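Catechol O-methyltransferase (Mycobacterium tuberculosis, PDB 6JCL) catalyses the metal-dependent transfer of a methyl group from S-adenosyl-L-methionine to a hydroxyl of catechol-like compounds, working as a homodimer. Local coordinates at residues 77-82 / 111-116; 23-28 / 105-110. All blocks are in the same frame, centred on the assembly; numbering follows the deposited sequence.

Overall arrangement
Interactions 1 and 2 lie on the same side of the chain's centre, their own centres about 11 Å apart, within the Rossmann-like methyltransferase domain. Interaction 1 sets the end of helix 73-82 against the start of edge strand 114-118; interaction 2 brings the start of helix 25-36 against the end of helix 95-107. Along the chain their segments alternate, and they touch directly: R80 NH2 meets D24 OD2 in a salt bridge of 2.8 Å, and V114 CG1 packs on L105 CD1 at 3.7 Å. Neither lines the cofactor pocket: the side chains of V114 and A108 are about 11 and 12 Å from the bound S-adenosyl-L-homocysteine.

Interaction 1: 77-82 / 111-116; sequences WLARGA and ADRVEV
A79, on helix 73-82, meets both R113 and V114, and its CA lies 6.7 Å from that of R113, the nearest such pair. Its methyl points toward the strand, where A79 CB rests on V114 CG2 at 3.7 Å. That branch of V114 is the one anti to the carbonyl carbon, CG1 being anti to the backbone N (chi1 -178°). V88 of the adjacent strand 87-92 touches both side chains and extends the apolar cluster. A79 also offers its carbonyl: R113 NH1 donates to A79 O at 2.9 Å. The bond is bent, with 136° at the hydrogen, and the donor stands 48° out of the carbonyl plane, although A79 O lies almost in the guanidinium plane. With CG beside the backbone N and the chain extended from CG to NE, R113 reaches the helix end. One residue on, R80 starts its side chain away from the strand, and its guanidinium is held by a salt bridge with D24, while its backbone serves R113: a water donates to R80 O at 3.1 Å and accepts from R113 NH1 at 3.0 Å. In this Rossmann-like α/β fold the contact joins the C-terminal turn of a helix to the outermost parallel strand. Carbonyls in the last turn of a helix carry partial negative charge, so one NH1 shared between A79 O and the water is consistent with a cationic group partly offsetting the helix dipole.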
loop_
_atom_site.group_PDB
_atom_site.type_symbol
_atom_site.label_atom_id
_atom_site.label_comp_id
_atom_site.label_asym_id
_atom_site.label_seq_id
_atom_site.Cartn_x
_atom_site.Cartn_y
_atom_site.Cartn_z
ATOM N N TRP A 77 12.293 1.528 -9.576
ATOM C CA TRP A 77 11.255 2.223 -8.819
ATOM C C TRP A 77 11.690 2.487 -7.380
ATOM O O TRP A 77 11.464 3.580 -6.840
ATOM C CB TRP A 77 9.980 1.386 -8.834
ATOM C CG TRP A 77 9.186 1.436 -10.121
ATOM C CD1 TRP A 77 8.969 0.401 -10.995
ATOM C CD2 TRP A 77 8.463 2.564 -10.645
ATOM N NE1 TRP A 77 8.144 0.821 -12.028
ATOM C CE2 TRP A 77 7.808 2.133 -11.824
ATOM C CE3 TRP A 77 8.284 3.886 -10.215
ATOM C CZ2 TRP A 77 7.006 2.985 -12.592
ATOM C CZ3 TRP A 77 7.488 4.744 -10.990
ATOM C CH2 TRP A 77 6.868 4.284 -12.171
ATOM N N LEU A 78 12.319 1.502 -6.740
ATOM C CA LEU A 78 12.798 1.720 -5.377
ATOM C C LEU A 78 13.853 2.815 -5.348
ATOM O O LEU A 78 13.827 3.690 -4.473
ATOM C CB LEU A 78 13.371 0.421 -4.807
ATOM C CG LEU A 78 12.298 -0.601 -4.467
ATOM C CD1 LEU A 78 12.945 -1.970 -4.214
ATOM C CD2 LEU A 78 11.504 -0.121 -3.256
ATOM N N ALA A 79 14.755 2.816 -6.338
ATOM C CA ALA A 79 15.823 3.815 -6.371
ATOM C C ALA A 79 15.259 5.202 -6.630
ATOM O O ALA A 79 15.738 6.189 -6.069
ATOM C CB ALA A 79 16.863 3.453 -7.426
ATOM N N ARG A 80 14.221 5.285 -7.459
ATOM C CA ARG A 80 13.543 6.555 -7.663
ATOM C C ARG A 80 12.962 7.078 -6.360
ATOM O O ARG A 80 13.058 8.281 -6.065
ATOM C CB ARG A 80 12.441 6.373 -8.706
ATOM C CG ARG A 80 12.964 6.305 -10.127
ATOM C CD ARG A 80 11.834 5.843 -11.050
ATOM N NE ARG A 80 12.224 5.981 -12.444
ATOM C CZ ARG A 80 11.460 5.646 -13.478
ATOM N NH1 ARG A 80 11.917 5.828 -14.710
ATOM N NH2 ARG A 80 10.248 5.123 -13.279
ATOM N N GLY A 81 12.354 6.191 -5.568
ATOM C CA GLY A 81 11.737 6.618 -4.326
ATOM C C GLY A 81 12.747 6.988 -3.258
ATOM O O GLY A 81 12.492 7.883 -2.450
ATOM N N ALA A 82 13.890 6.292 -3.224
ATOM C CA ALA A 82 14.954 6.613 -2.270
ATOM C C ALA A 82 15.683 7.920 -2.589
ATOM O O ALA A 82 16.353 8.466 -1.711
ATOM C CB ALA A 82 15.978 5.484 -2.213
ATOM N N ALA A 111 22.174 4.301 -11.528
ATOM C CA ALA A 111 23.253 3.336 -11.314
ATOM C C ALA A 111 24.119 3.700 -10.113
ATOM O O ALA A 111 24.617 2.808 -9.421
ATOM C CB ALA A 111 24.127 3.224 -12.563
ATOM N N ASP A 112 24.293 4.995 -9.837
ATOM C CA ASP A 112 25.136 5.436 -8.727
ATOM C C ASP A 112 24.458 5.306 -7.367
ATOM O O ASP A 112 25.107 5.557 -6.346
ATOM C CB ASP A 112 25.580 6.885 -8.936
ATOM C CG ASP A 112 24.424 7.858 -8.908
ATOM O OD1 ASP A 112 23.282 7.429 -9.179
ATOM O OD2 ASP A 112 24.655 9.056 -8.638
ATOM N N ARG A 113 23.179 4.938 -7.328
ATOM C CA ARG A 113 22.467 4.681 -6.084
ATOM C C ARG A 113 22.267 3.197 -5.787
ATOM O O ARG A 113 21.701 2.871 -4.737
ATOM C CB ARG A 113 21.075 5.320 -6.099
ATOM C CG ARG A 113 20.990 6.670 -6.720
ATOM C CD ARG A 113 19.530 7.018 -6.937
ATOM N NE ARG A 113 19.410 8.267 -7.661
ATOM C CZ ARG A 113 18.266 8.896 -7.869
ATOM N NH1 ARG A 113 17.145 8.384 -7.399
ATOM N NH2 ARG A 113 18.255 10.044 -8.539
ATOM N N VAL A 114 22.634 2.300 -6.700
ATOM C CA VAL A 114 22.232 0.897 -6.606
ATOM C C VAL A 114 23.459 0.008 -6.734
ATOM O O VAL A 114 24.283 0.200 -7.636
ATOM C CB VAL A 114 21.195 0.524 -7.688
ATOM C CG1 VAL A 114 20.761 -0.945 -7.539
ATOM C CG2 VAL A 114 20.015 1.466 -7.640
ATOM N N GLU A 115 23.589 -0.948 -5.818
ATOM C CA GLU A 115 24.571 -2.020 -5.925
ATOM C C GLU A 115 23.821 -3.327 -6.129
ATOM O O GLU A 115 22.984 -3.699 -5.298
ATOM C CB GLU A 115 25.449 -2.096 -4.673
ATOM C CG GLU A 115 26.578 -3.095 -4.774
ATOM C CD GLU A 115 27.381 -3.196 -3.490
ATOM O OE1 GLU A 115 26.844 -2.830 -2.421
ATOM O OE2 GLU A 115 28.554 -3.625 -3.548
ATOM N N VAL A 116 24.123 -4.019 -7.224
ATOM C CA VAL A 116 23.653 -5.383 -7.443
ATOM C C VAL A 116 24.712 -6.328 -6.887
ATOM O O VAL A 116 25.877 -6.301 -7.311
ATOM C CB VAL A 116 23.392 -5.648 -8.937
ATOM C CG1 VAL A 116 22.741 -7.019 -9.161
ATOM C CG2 VAL A 116 22.525 -4.536 -9.543
HETATM O O HOH W 1 14.779 10.155 -7.766
#

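Interaction 2: 23-28 / 105-110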
loop_
_atom_site.group_PDB
_atom_site.type_symbol
_atom_site.label_atom_id
_atom_site.label_comp_id
_atom_site.label_asym_id
_atom_site.label_seq_id
_atom_site.Cartn_x
_atom_site.Cartn_y
_atom_site.Cartn_z
ATOM N N ASP A 23 4.183 7.812 -20.430
ATOM C CA ASP A 23 5.351 7.269 -21.114
ATOM C C ASP A 23 6.565 7.338 -20.197
ATOM O O ASP A 23 6.847 8.374 -19.595
ATOM C CB ASP A 23 5.620 8.020 -22.417
ATOM C CG ASP A 23 4.354 8.361 -23.159
ATOM O OD1 ASP A 23 3.711 7.426 -23.683
ATOM O OD2 ASP A 23 4.003 9.557 -23.236
ATOM N N ASP A 24 7.270 6.223 -20.074
ATOM C CA ASP A 24 8.455 6.112 -19.227
ATOM C C ASP A 24 9.519 5.403 -20.052
ATOM O O ASP A 24 9.617 4.170 -20.027
ATOM C CB ASP A 24 8.149 5.361 -17.936
ATOM C CG ASP A 24 9.258 5.507 -16.901
ATOM O OD1 ASP A 24 10.452 5.504 -17.290
ATOM O OD2 ASP A 24 8.926 5.648 -15.702
ATOM N N PRO A 25 10.305 6.155 -20.823
ATOM C CA PRO A 25 11.288 5.522 -21.722
ATOM C C PRO A 25 12.349 4.733 -20.986
ATOM O O PRO A 25 12.902 3.785 -21.559
ATOM C CB PRO A 25 11.880 6.708 -22.499
ATOM C CG PRO A 25 11.508 7.918 -21.714
ATOM C CD PRO A 25 10.292 7.621 -20.929
ATOM N N ALA A 26 12.683 5.097 -19.744
ATOM C CA ALA A 26 13.649 4.286 -18.999
ATOM C C ALA A 26 13.090 2.896 -18.711
ATOM O O ALA A 26 13.787 1.885 -18.881
ATOM C CB ALA A 26 14.031 4.983 -17.692
ATOM N N LEU A 27 11.829 2.818 -18.310
ATOM C CA LEU A 27 11.245 1.505 -18.072
ATOM C C LEU A 27 10.922 0.784 -19.375
ATOM O O LEU A 27 11.043 -0.446 -19.433
ATOM C CB LEU A 27 9.996 1.640 -17.214
ATOM C CG LEU A 27 10.312 2.163 -15.811
ATOM C CD1 LEU A 27 9.022 2.489 -15.131
ATOM C CD2 LEU A 27 11.125 1.174 -14.984
ATOM N N ALA A 28 10.539 1.524 -20.426
ATOM C CA ALA A 28 10.369 0.897 -21.738
ATOM C C ALA A 28 11.677 0.277 -22.221
ATOM O O ALA A 28 11.692 -0.860 -22.716
ATOM C CB ALA A 28 9.825 1.905 -22.753
ATOM N N LEU A 105 19.580 -0.188 -14.890
ATOM C CA LEU A 105 19.709 0.835 -13.852
ATOM C C LEU A 105 20.470 2.046 -14.374
ATOM O O LEU A 105 20.132 3.197 -14.063
ATOM C CB LEU A 105 20.432 0.247 -12.638
ATOM C CG LEU A 105 19.646 -0.838 -11.913
ATOM C CD1 LEU A 105 20.609 -1.735 -11.132
ATOM C CD2 LEU A 105 18.633 -0.176 -11.013
ATOM N N GLN A 106 21.507 1.805 -15.168
ATOM C CA GLN A 106 22.237 2.916 -15.756
ATOM C C GLN A 106 21.331 3.749 -16.663
ATOM O O GLN A 106 21.280 4.984 -16.545
ATOM C CB GLN A 106 23.453 2.381 -16.510
ATOM C CG GLN A 106 24.357 3.490 -17.041
ATOM C CD GLN A 106 25.210 3.035 -18.206
ATOM O OE1 GLN A 106 24.917 2.024 -18.848
ATOM N NE2 GLN A 106 26.264 3.792 -18.496
ATOM N N ARG A 107 20.592 3.096 -17.568
ATOM C CA ARG A 107 19.689 3.846 -18.449
ATOM C C ARG A 107 18.586 4.554 -17.675
ATOM O O ARG A 107 18.028 5.542 -18.159
ATOM C CB ARG A 107 19.073 2.919 -19.513
ATOM C CG ARG A 107 17.897 3.527 -20.333
ATOM C CD ARG A 107 18.309 4.859 -21.038
ATOM N NE ARG A 107 17.260 5.474 -21.860
ATOM C CZ ARG A 107 16.335 6.325 -21.413
ATOM N NH1 ARG A 107 15.442 6.849 -22.246
ATOM N NH2 ARG A 107 16.299 6.659 -20.135
ATOM N N ALA A 108 18.252 4.086 -16.491
ATOM C CA ALA A 108 17.263 4.764 -15.668
ATOM C C ALA A 108 17.876 5.886 -14.835
ATOM O O ALA A 108 17.150 6.560 -14.097
ATOM C CB ALA A 108 16.542 3.767 -14.757
ATOM N N GLY A 109 19.188 6.087 -14.931
ATOM C CA GLY A 109 19.816 7.195 -14.242
ATOM C C GLY A 109 20.019 6.980 -12.761
ATOM O O GLY A 109 20.197 7.959 -12.025
ATOM N N VAL A 110 19.978 5.728 -12.295
ATOM C CA VAL A 110 20.092 5.434 -10.873
ATOM C C VAL A 110 21.263 4.507 -10.568
ATOM O O VAL A 110 21.359 3.987 -9.453
ATOM C CB VAL A 110 18.780 4.844 -10.314
ATOM C CG1 VAL A 110 17.624 5.842 -10.480
ATOM C CG2 VAL A 110 18.474 3.483 -10.983
#
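The first turn of helix 25-36 meets the end of helix 95-107 with A26 and A108 in closest backbone register, their CA atoms 4.9 Å apart, a close approach made between two alanines. Between these two residues the methyls touch, A26 CB to A108 CB at 4.0 Å, and A26 CB also lies 3.8 Å from A108 CA. R107 covers the outer part of the contact. Its CG is anti to the backbone N and the chain then bends at chi2 (56°), which carries the guanidinium across the start of the opposing helix. The group lays one face over the P25-A26 backbone, with A26 CA and P25 C beneath it. Its two terminal nitrogens divide the neighbours: R107 NH1 reaches P25 CB at 3.6 Å, and R107 NH2 reaches A26 CB at 3.7 Å. Both helix ends carry recognised capping motifs. D24 is the N-cap of helix 25-36, its OD1 accepting from L27 N at 3.2 Å with 162° at the hydrogen and the N-H arriving from above the carboxylate plane, its other oxygen being the one that holds R80. Helix 95-107 closes in a Schellman motif, where G109, at a positive phi of 77°, leaves the helical path and V110 N bonds back to L105 O at 3.1 Å. The same turn directs the chain toward strand 114-118, and A108 at its start also touches I76 of helix 73-82.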